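PDB 3VW5: cellobiose 2-epimerase from Ruminococcus albus, which catalyses the reversible epimerization of cellobiose to 4-O-beta-D-glucosyl-D-mannose, acting on the unmodified sugar. Local coordinates for residues G91-M96 with F156-R161; H108-A113 with T178-L183; Y350-F355 with D361-V366. The protein carries 2 engineered substitutions. One frame throughout, in Å; residues are numbered along the deposited sequence.

Contact 1: residues G91-M96 with F156-R161; sequences GVYWMM and FDRQWR
Tyr93 and Arg158 have the nearest CA atoms, 7.5 Å apart, where the loop leading into strand 95-96 passes a tight reversal of the chain. That reversal is a type I turn from Asp157 to Trp160, closed by Trp160 N to Asp157 O (2.8 Å), and Asp157 N in turn bonds to Arg161 O. Asp157 OD1 also accepts from Arg161 N, and Arg161 grips OD2 of Asp157 side-on in a salt bridge, NE (2.8 Å) and NH2 both donating to it.

Across the contact, Tyr93 and Arg158 run side by side in the same direction. With CG anti to the backbone N (chi1 -178°) and the chain extended, Arg158 brings NE to the edge of the Tyr93 ring, near its plane; ring and guanidinium are 62° apart, and Arg158 NH2 stays 3.6 Å from Tyr93 OH. The charge itself is met by a salt bridge from NE to Asp86. Trp160 turns its ring edge to Gly91, CZ2 lying 4.1 Å from Gly91 N, while its NE1 is held by the carbonyl of Tyr89. Trp160 has a positive phi (69°), and with the Asp157–Arg161 pairing this makes a type I turn with a G1 bulge, set in the loops between helices of the (alpha/alpha)6 barrel.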
loop_
_atom_site.group_PDB
_atom_site.type_symbol
_atom_site.label_atom_id
_atom_site.label_comp_id
_atom_site.label_asym_id
_atom_site.label_seq_id
_atom_site.Cartn_x
_atom_site.Cartn_y
_atom_site.Cartn_z
ATOM N N GLY A 91 18.246 -0.800 7.236
ATOM C CA GLY A 91 16.883 -0.327 7.144
ATOM C C GLY A 91 16.744 1.151 6.800
ATOM O O GLY A 91 17.686 1.808 6.325
ATOM N N VAL A 92 15.543 1.666 7.031
ATOM C CA VAL A 92 15.240 3.062 6.788
ATOM C C VAL A 92 14.591 3.647 8.037
ATOM O O VAL A 92 13.959 2.922 8.799
ATOM C CB VAL A 92 14.290 3.220 5.581
ATOM C CG1 VAL A 92 14.901 2.590 4.352
ATOM C CG2 VAL A 92 12.945 2.569 5.869
ATOM N N TYR A 93 14.747 4.951 8.252
ATOM C CA TYR A 93 14.123 5.602 9.406
ATOM C C TYR A 93 12.613 5.749 9.224
ATOM O O TYR A 93 12.063 5.384 8.189
ATOM C CB TYR A 93 14.760 6.968 9.673
ATOM C CG TYR A 93 16.266 6.937 9.741
ATOM C CD1 TYR A 93 16.922 6.311 10.801
ATOM C CD2 TYR A 93 17.036 7.534 8.746
ATOM C CE1 TYR A 93 18.312 6.277 10.859
ATOM C CE2 TYR A 93 18.419 7.506 8.794
ATOM C CZ TYR A 93 19.055 6.873 9.848
ATOM O OH TYR A 93 20.432 6.849 9.893
ATOM N N TRP A 94 11.944 6.287 10.237
ATOM C CA TRP A 94 10.494 6.451 10.188
ATOM C C TRP A 94 10.084 7.854 9.689
ATOM O O TRP A 94 9.180 8.003 8.872
ATOM C CB TRP A 94 9.872 6.136 11.567
ATOM C CG TRP A 94 8.376 6.237 11.573
ATOM C CD1 TRP A 94 7.625 7.256 12.084
ATOM C CD2 TRP A 94 7.452 5.301 11.013
ATOM N NE1 TRP A 94 6.290 7.014 11.878
ATOM C CE2 TRP A 94 6.154 5.820 11.226
ATOM C CE3 TRP A 94 7.590 4.075 10.357
ATOM C CZ2 TRP A 94 5.008 5.153 10.809
ATOM C CZ3 TRP A 94 6.448 3.416 9.943
ATOM C CH2 TRP A 94 5.173 3.955 10.171
ATOM N N MET A 95 10.780 8.870 10.177
ATOM C CA MET A 95 10.387 10.246 9.971
ATOM C C MET A 95 11.604 11.133 9.842
ATOM O O MET A 95 12.504 11.083 10.677
ATOM C CB MET A 95 9.604 10.724 11.181
ATOM C CG MET A 95 8.747 11.930 10.882
ATOM S SD MET A 95 7.232 11.355 10.120
ATOM C CE MET A 95 6.912 12.759 9.087
ATOM N N MET A 96 11.621 11.967 8.810
ATOM C CA MET A 96 12.666 12.977 8.674
ATOM C C MET A 96 12.036 14.316 9.023
ATOM O O MET A 96 10.817 14.416 9.082
ATOM C CB MET A 96 13.194 12.994 7.236
ATOM C CG MET A 96 13.402 11.603 6.634
ATOM S SD MET A 96 14.490 10.500 7.594
ATOM C CE MET A 96 16.015 11.462 7.608
ATOM N N PHE A 156 11.150 -1.778 16.033
ATOM C CA PHE A 156 12.430 -1.722 16.725
ATOM C C PHE A 156 12.867 -0.278 16.799
ATOM O O PHE A 156 12.354 0.568 16.055
ATOM C CB PHE A 156 13.496 -2.502 15.952
ATOM C CG PHE A 156 13.037 -3.838 15.494
ATOM C CD1 PHE A 156 13.241 -4.959 16.285
ATOM C CD2 PHE A 156 12.363 -3.978 14.287
ATOM C CE1 PHE A 156 12.793 -6.205 15.866
ATOM C CE2 PHE A 156 11.901 -5.214 13.879
ATOM C CZ PHE A 156 12.123 -6.329 14.664
ATOM N N ASP A 157 13.812 -0.001 17.695
ATOM C CA ASP A 157 14.516 1.273 17.667
ATOM C C ASP A 157 15.621 1.202 16.624
ATOM O O ASP A 157 15.845 0.146 16.025
ATOM C CB ASP A 157 15.041 1.698 19.051
ATOM C CG ASP A 157 16.140 0.787 19.597
ATOM O OD1 ASP A 157 16.699 -0.060 18.858
ATOM O OD2 ASP A 157 16.453 0.938 20.794
ATOM N N ARG A 158 16.297 2.323 16.400
ATOM C CA ARG A 158 17.317 2.382 15.359
ATOM C C ARG A 158 18.276 1.196 15.420
ATOM O O ARG A 158 18.649 0.633 14.398
ATOM C CB ARG A 158 18.103 3.682 15.441
ATOM C CG ARG A 158 19.111 3.764 14.351
ATOM C CD ARG A 158 20.024 4.916 14.528
ATOM N NE ARG A 158 20.947 4.936 13.403
ATOM C CZ ARG A 158 22.072 5.637 13.367
ATOM N NH1 ARG A 158 22.426 6.383 14.409
ATOM N NH2 ARG A 158 22.836 5.585 12.288
ATOM N N GLN A 159 18.635 0.820 16.641
ATOM C CA GLN A 159 19.614 -0.218 16.911
ATOM C C GLN A 159 18.993 -1.625 16.958
ATOM O O GLN A 159 19.620 -2.562 17.438
ATOM C CB GLN A 159 20.334 0.084 18.233
ATOM C CG GLN A 159 20.978 1.476 18.282
ATOM C CD GLN A 159 20.330 2.432 19.305
ATOM O OE1 GLN A 159 20.682 2.426 20.497
ATOM N NE2 GLN A 159 19.391 3.264 18.838
ATOM N N TRP A 160 17.767 -1.778 16.467
ATOM C CA TRP A 160 17.133 -3.107 16.357
ATOM C C TRP A 160 16.764 -3.769 17.688
ATOM O O TRP A 160 16.584 -4.985 17.744
ATOM C CB TRP A 160 17.985 -4.084 15.552
ATOM C CG TRP A 160 18.318 -3.662 14.142
ATOM C CD1 TRP A 160 19.561 -3.372 13.654
ATOM C CD2 TRP A 160 17.413 -3.501 13.035
ATOM N NE1 TRP A 160 19.489 -3.039 12.322
ATOM C CE2 TRP A 160 18.187 -3.109 11.916
ATOM C CE3 TRP A 160 16.028 -3.644 12.886
ATOM C CZ2 TRP A 160 17.626 -2.871 10.663
ATOM C CZ3 TRP A 160 15.469 -3.402 11.648
ATOM C CH2 TRP A 160 16.265 -3.022 10.547
ATOM N N ARG A 161 16.657 -2.982 18.755
ATOM C CA ARG A 161 16.107 -3.491 20.001
ATOM C C ARG A 161 14.588 -3.353 19.961
ATOM O O ARG A 161 14.053 -2.307 19.577
ATOM C CB ARG A 161 16.691 -2.746 21.203
ATOM C CG ARG A 161 18.215 -2.819 21.266
ATOM C CD ARG A 161 18.800 -1.868 22.314
ATOM N NE ARG A 161 18.572 -0.464 21.985
ATOM C CZ ARG A 161 19.226 0.548 22.543
ATOM N NH1 ARG A 161 20.158 0.311 23.460
ATOM N NH2 ARG A 161 18.951 1.799 22.185
#

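Contact 2: residues H108-A113 with T178-L183; sequences HTYNIA and TMNAIL
Tyr110 reaches over to Asn180 and Ala181, joining the first turns of helices 109-126 and 179-196, two members of the (alpha/alpha)6 barrel. The helices come close, with the CA atoms of Tyr110 and Ala181 only 4.9 Å apart, an approach that the small side chain of Ala181 probably permits. CG of Tyr110 stands anti to the backbone N (chi1 174°), which directs the ring toward the second helix.

The ring meets that helix with one edge: Tyr110 CD1 lies 4.2 Å from Ala181 CA and 4.0 Å from Asn180 O, both near the ring plane. The Asn180 amide approaches the ring obliquely, its plane 63° from it, though its exact placement is doubtful. Further along, the phenol meets the ring of His184 almost at right angles and also rests on Ile48 and Arg52 of helix 47-64, so a third helix shares in burying it.

Both helix starts are capped by side chains. His108 ND1 accepts a weak bond from Tyr110 N in the plane of the imidazole, whose NE2 bonds to Asn165 OD1. At the other N-cap, Thr178 OG1 takes the amide hydrogen of Ala181 N at 3.0 Å, with an N-H...O angle of 164°.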
loop_
_atom_site.group_PDB
_atom_site.type_symbol
_atom_site.label_atom_id
_atom_site.label_comp_id
_atom_site.label_asym_id
_atom_site.label_seq_id
_atom_site.Cartn_x
_atom_site.Cartn_y
_atom_site.Cartn_z
ATOM N N HIS A 108 10.956 -0.100 11.261
ATOM C CA HIS A 108 9.726 -0.858 11.109
ATOM C C HIS A 108 9.726 -1.726 9.852
ATOM O O HIS A 108 9.835 -1.236 8.725
ATOM C CB HIS A 108 8.510 0.072 11.118
ATOM C CG HIS A 108 7.293 -0.545 11.731
ATOM N ND1 HIS A 108 6.685 -1.676 11.209
ATOM C CD2 HIS A 108 6.575 -0.205 12.831
ATOM C CE1 HIS A 108 5.646 -1.997 11.958
ATOM N NE2 HIS A 108 5.553 -1.120 12.948
ATOM N N THR A 109 9.610 -3.029 10.064
ATOM C CA THR A 109 9.536 -3.983 8.975
ATOM C C THR A 109 8.641 -3.495 7.829
ATOM O O THR A 109 8.987 -3.590 6.651
ATOM C CB THR A 109 9.011 -5.312 9.495
ATOM O OG1 THR A 109 9.928 -5.799 10.469
ATOM C CG2 THR A 109 8.892 -6.332 8.390
ATOM N N TYR A 110 7.480 -2.980 8.192
ATOM C CA TYR A 110 6.492 -2.507 7.234
ATOM C C TYR A 110 7.029 -1.340 6.393
ATOM O O TYR A 110 6.842 -1.293 5.170
ATOM C CB TYR A 110 5.262 -2.113 8.038
ATOM C CG TYR A 110 4.163 -1.457 7.288
ATOM C CD1 TYR A 110 3.116 -2.204 6.794
ATOM C CD2 TYR A 110 4.134 -0.075 7.119
ATOM C CE1 TYR A 110 2.071 -1.609 6.119
ATOM C CE2 TYR A 110 3.096 0.541 6.438
ATOM C CZ TYR A 110 2.059 -0.233 5.941
ATOM O OH TYR A 110 1.001 0.350 5.274
ATOM N N ASN A 111 7.707 -0.409 7.055
ATOM C CA ASN A 111 8.302 0.744 6.394
ATOM C C ASN A 111 9.436 0.311 5.476
ATOM O O ASN A 111 9.479 0.720 4.313
ATOM C CB ASN A 111 8.800 1.747 7.437
ATOM C CG ASN A 111 9.262 3.061 6.827
ATOM O OD1 ASN A 111 8.774 3.484 5.780
ATOM N ND2 ASN A 111 10.207 3.717 7.493
ATOM N N ILE A 112 10.342 -0.530 5.985
ATOM C CA ILE A 112 11.444 -1.062 5.167
ATOM C C ILE A 112 10.976 -1.854 3.938
ATOM O O ILE A 112 11.596 -1.777 2.872
ATOM C CB ILE A 112 12.403 -1.950 5.970
ATOM C CG1 ILE A 112 12.926 -1.202 7.203
ATOM C CG2 ILE A 112 13.539 -2.418 5.070
ATOM C CD1 ILE A 112 13.334 -2.107 8.363
ATOM N N ALA A 113 9.904 -2.627 4.086
ATOM C CA ALA A 113 9.365 -3.371 2.962
ATOM C C ALA A 113 8.984 -2.393 1.851
ATOM O O ALA A 113 9.201 -2.659 0.675
ATOM C CB ALA A 113 8.153 -4.199 3.388
ATOM N N THR A 178 1.524 -8.482 12.828
ATOM C CA THR A 178 0.333 -7.994 12.119
ATOM C C THR A 178 0.232 -8.587 10.718
ATOM O O THR A 178 1.255 -8.895 10.108
ATOM C CB THR A 178 0.356 -6.461 11.967
ATOM O OG1 THR A 178 1.204 -6.099 10.869
ATOM C CG2 THR A 178 0.855 -5.804 13.235
ATOM N N MET A 179 -0.986 -8.744 10.199
ATOM C CA MET A 179 -1.130 -9.223 8.824
ATOM C C MET A 179 -0.615 -8.149 7.875
ATOM O O MET A 179 -0.071 -8.457 6.819
ATOM C CB MET A 179 -2.571 -9.617 8.471
ATOM C CG MET A 179 -3.555 -8.452 8.317
ATOM S SD MET A 179 -3.818 -7.959 6.594
ATOM C CE MET A 179 -3.558 -9.543 5.831
ATOM N N ASN A 180 -0.775 -6.896 8.287
ATOM C CA ASN A 180 -0.354 -5.746 7.519
ATOM C C ASN A 180 1.080 -5.869 7.047
ATOM O O ASN A 180 1.377 -5.674 5.872
ATOM C CB ASN A 180 -0.467 -4.508 8.389
ATOM C CG ASN A 180 -1.032 -3.329 7.650
ATOM O OD1 ASN A 180 -0.388 -2.765 6.769
ATOM N ND2 ASN A 180 -2.248 -2.935 8.016
ATOM N N ALA A 181 1.975 -6.183 7.973
ATOM C CA ALA A 181 3.386 -6.314 7.639
ATOM C C ALA A 181 3.636 -7.472 6.674
ATOM O O ALA A 181 4.415 -7.341 5.732
ATOM C CB ALA A 181 4.215 -6.484 8.899
ATOM N N ILE A 182 2.992 -8.609 6.909
ATOM C CA ILE A 182 3.233 -9.764 6.048
ATOM C C ILE A 182 2.843 -9.401 4.615
ATOM O O ILE A 182 3.616 -9.585 3.672
ATOM C CB ILE A 182 2.504 -11.039 6.557
ATOM C CG1 ILE A 182 3.012 -11.435 7.944
ATOM C CG2 ILE A 182 2.694 -12.204 5.603
ATOM C CD1 ILE A 182 2.263 -12.606 8.552
ATOM N N LEU A 183 1.649 -8.841 4.482
ATOM C CA LEU A 183 1.101 -8.419 3.204
ATOM C C LEU A 183 2.031 -7.455 2.448
ATOM O O LEU A 183 2.232 -7.580 1.230
ATOM C CB LEU A 183 -0.259 -7.762 3.445
ATOM C CG LEU A 183 -1.218 -7.594 2.263
ATOM C CD1 LEU A 183 -1.007 -6.275 1.557
ATOM C CD2 LEU A 183 -1.071 -8.753 1.303
#

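Contact 3: residues Y350-F355 with D361-V366; sequences YSEVTF and DYKETV
Ser351 and Lys363 face each other with their CA atoms 6.0 Å apart, as the chain leaves the start of strand 352-353, turns back within a few residues and returns past it. Ser351 meets Lys363 through aliphatic carbon, CB to CB at 3.5 Å, and its CB also faces the carbonyl of Glu364.

Glu352 and Lys363 pass each other at a slant. The lysine chain is bent at its second and third torsions (chi2 -53°, chi3 -79°), folding its methylenes over the carboxylate, with Glu352 OE1 3.5 Å from Lys363 CG. The ammonium ends 4.3 Å from the acid, measured from Lys363 NZ to Glu352 OE2, too long for a salt bridge. The firmer partner of the carboxylate is His360, whose ND1 is hydrogen-bonded to OE1; the His360 ring is also stacked with that of Tyr362. A leucine in place of Glu352 would probably leave His360 ND1 without its acceptor and Lys363 without the nearby opposite charge.

Two waters bridge the two segments. One, 2.6 Å from Ser351 OG, donates to Glu364 O at 2.8 Å; the other accepts from Ser351 N and donates to Lys363 O, 2.8 Å away. Ser351 is thus linked to the backbone of Lys363 and Glu364 through water, and the attraction between Glu352 and Lys363 is probably a softened, long-range one at the protein surface.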
loop_
_atom_site.group_PDB
_atom_site.type_symbol
_atom_site.label_atom_id
_atom_site.label_comp_id
_atom_site.label_asym_id
_atom_site.label_seq_id
_atom_site.Cartn_x
_atom_site.Cartn_y
_atom_site.Cartn_z
ATOM N N TYR A 350 -10.523 13.213 -0.879
ATOM C CA TYR A 350 -10.742 13.258 0.554
ATOM C C TYR A 350 -10.269 11.961 1.200
ATOM O O TYR A 350 -10.472 10.871 0.656
ATOM C CB TYR A 350 -12.220 13.449 0.870
ATOM C CG TYR A 350 -12.764 14.802 0.532
ATOM C CD1 TYR A 350 -12.547 15.891 1.375
ATOM C CD2 TYR A 350 -13.525 14.991 -0.611
ATOM C CE1 TYR A 350 -13.073 17.136 1.076
ATOM C CE2 TYR A 350 -14.047 16.227 -0.924
ATOM C CZ TYR A 350 -13.825 17.293 -0.074
ATOM O OH TYR A 350 -14.356 18.516 -0.373
ATOM N N SER A 351 -9.652 12.093 2.367
ATOM C CA SER A 351 -9.236 10.955 3.184
ATOM C C SER A 351 -10.399 10.035 3.616
ATOM O O SER A 351 -10.370 8.823 3.370
ATOM C CB SER A 351 -8.507 11.474 4.421
ATOM O OG SER A 351 -7.836 10.435 5.092
ATOM N N GLU A 352 -11.415 10.620 4.258
ATOM C CA GLU A 352 -12.520 9.853 4.843
ATOM C C GLU A 352 -13.890 10.523 4.656
ATOM O O GLU A 352 -14.092 11.690 5.005
ATOM C CB GLU A 352 -12.264 9.585 6.338
ATOM C CG GLU A 352 -11.167 8.552 6.608
ATOM C CD GLU A 352 -10.835 8.364 8.091
ATOM O OE1 GLU A 352 -11.459 9.021 8.955
ATOM O OE2 GLU A 352 -9.936 7.549 8.409
ATOM N N VAL A 353 -14.840 9.775 4.109
ATOM C CA VAL A 353 -16.196 10.289 3.985
ATOM C C VAL A 353 -17.196 9.341 4.634
ATOM O O VAL A 353 -17.155 8.137 4.375
ATOM C CB VAL A 353 -16.603 10.508 2.522
ATOM C CG1 VAL A 353 -18.004 11.096 2.468
ATOM C CG2 VAL A 353 -15.622 11.425 1.837
ATOM N N THR A 354 -18.088 9.895 5.464
ATOM C CA THR A 354 -19.128 9.124 6.169
ATOM C C THR A 354 -20.106 8.438 5.223
ATOM O O THR A 354 -20.218 8.788 4.043
ATOM C CB THR A 354 -19.983 10.006 7.131
ATOM O OG1 THR A 354 -20.801 10.903 6.374
ATOM C CG2 THR A 354 -19.125 10.789 8.120
ATOM N N PHE A 355 -20.830 7.463 5.764
ATOM C CA PHE A 355 -21.858 6.738 5.029
ATOM C C PHE A 355 -22.911 7.696 4.462
ATOM O O PHE A 355 -23.570 7.409 3.455
ATOM C CB PHE A 355 -22.511 5.742 5.974
ATOM C CG PHE A 355 -23.419 4.775 5.298
ATOM C CD1 PHE A 355 -22.907 3.636 4.689
ATOM C CD2 PHE A 355 -24.789 4.984 5.283
ATOM C CE1 PHE A 355 -23.733 2.728 4.079
ATOM C CE2 PHE A 355 -25.622 4.085 4.661
ATOM C CZ PHE A 355 -25.093 2.951 4.060
ATOM N N ASP A 361 -13.583 16.449 8.338
ATOM C CA ASP A 361 -12.782 17.651 8.158
ATOM C C ASP A 361 -11.534 17.663 9.036
ATOM O O ASP A 361 -10.836 18.674 9.111
ATOM C CB ASP A 361 -13.643 18.908 8.397
ATOM C CG ASP A 361 -14.010 19.124 9.885
ATOM O OD1 ASP A 361 -14.424 20.258 10.220
ATOM O OD2 ASP A 361 -13.881 18.189 10.713
ATOM N N TYR A 362 -11.256 16.551 9.705
ATOM C CA TYR A 362 -10.066 16.471 10.549
ATOM C C TYR A 362 -8.983 15.534 10.000
ATOM O O TYR A 362 -7.988 15.268 10.673
ATOM C CB TYR A 362 -10.439 16.058 11.974
ATOM C CG TYR A 362 -11.233 14.774 12.055
ATOM C CD1 TYR A 362 -12.625 14.783 11.995
ATOM C CD2 TYR A 362 -10.595 13.553 12.193
ATOM C CE1 TYR A 362 -13.355 13.600 12.075
ATOM C CE2 TYR A 362 -11.308 12.371 12.271
ATOM C CZ TYR A 362 -12.683 12.392 12.214
ATOM O OH TYR A 362 -13.386 11.202 12.303
ATOM N N LYS A 363 -9.191 15.023 8.791
ATOM C CA LYS A 363 -8.216 14.146 8.152
ATOM C C LYS A 363 -7.498 14.936 7.065
ATOM O O LYS A 363 -8.144 15.510 6.186
ATOM C CB LYS A 363 -8.896 12.907 7.546
ATOM C CG LYS A 363 -9.557 11.975 8.546
ATOM C CD LYS A 363 -8.613 11.573 9.649
ATOM C CE LYS A 363 -7.647 10.477 9.206
ATOM N NZ LYS A 363 -6.898 9.936 10.388
ATOM N N GLU A 364 -6.172 14.969 7.122
ATOM C CA GLU A 364 -5.378 15.746 6.166
ATOM C C GLU A 364 -5.472 15.210 4.735
ATOM O O GLU A 364 -5.766 14.025 4.520
ATOM C CB GLU A 364 -3.909 15.795 6.594
ATOM C CG GLU A 364 -3.687 15.394 8.043
ATOM C CD GLU A 364 -3.467 13.904 8.204
ATOM O OE1 GLU A 364 -4.296 13.233 8.871
ATOM O OE2 GLU A 364 -2.460 13.412 7.655
ATOM N N THR A 365 -5.208 16.086 3.765
ATOM C CA THR A 365 -5.190 15.703 2.353
ATOM C C THR A 365 -3.899 14.947 2.011
ATOM O O THR A 365 -3.896 14.010 1.222
ATOM C CB THR A 365 -5.300 16.942 1.456
ATOM O OG1 THR A 365 -6.401 17.742 1.894
ATOM C CG2 THR A 365 -5.547 16.547 0.018
ATOM N N VAL A 366 -2.808 15.376 2.631
ATOM C CA VAL A 366 -1.517 14.737 2.463
ATOM C C VAL A 366 -0.794 14.719 3.797
ATOM O O VAL A 366 -0.716 15.744 4.480
ATOM C CB VAL A 366 -0.615 15.501 1.475
ATOM C CG1 VAL A 366 0.733 14.796 1.357
ATOM C CG2 VAL A 366 -1.280 15.637 0.117
HETATM O O HOH W 1 -5.866 11.805 6.149
HETATM O O HOH W 2 -9.400 14.770 3.821
#

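How the contacts relate
From the N terminus, contact 1 opens in the loop after helix 67-84, and contact 2 opens soon after, where strand 102-108 passes into helix 109-126. Contact 1 closes at 156-161 after the helix pair 109-126 and 129-145; contact 2 closes at 178-183, so the two cross. They also touch: Trp160 CH2 packs on Ile112 CD1, and Asn111 lies against Val92 and Trp94. Contact 1 thus joins loops near the edge of the barrel, contact 2 two helix starts nearer its middle. Contact 3 follows in series and closes a short local loop, its centre about 29 Å and 24 Å from those of contacts 1 and 2; its second segment packs Thr365 and Val366 on helix 2-19.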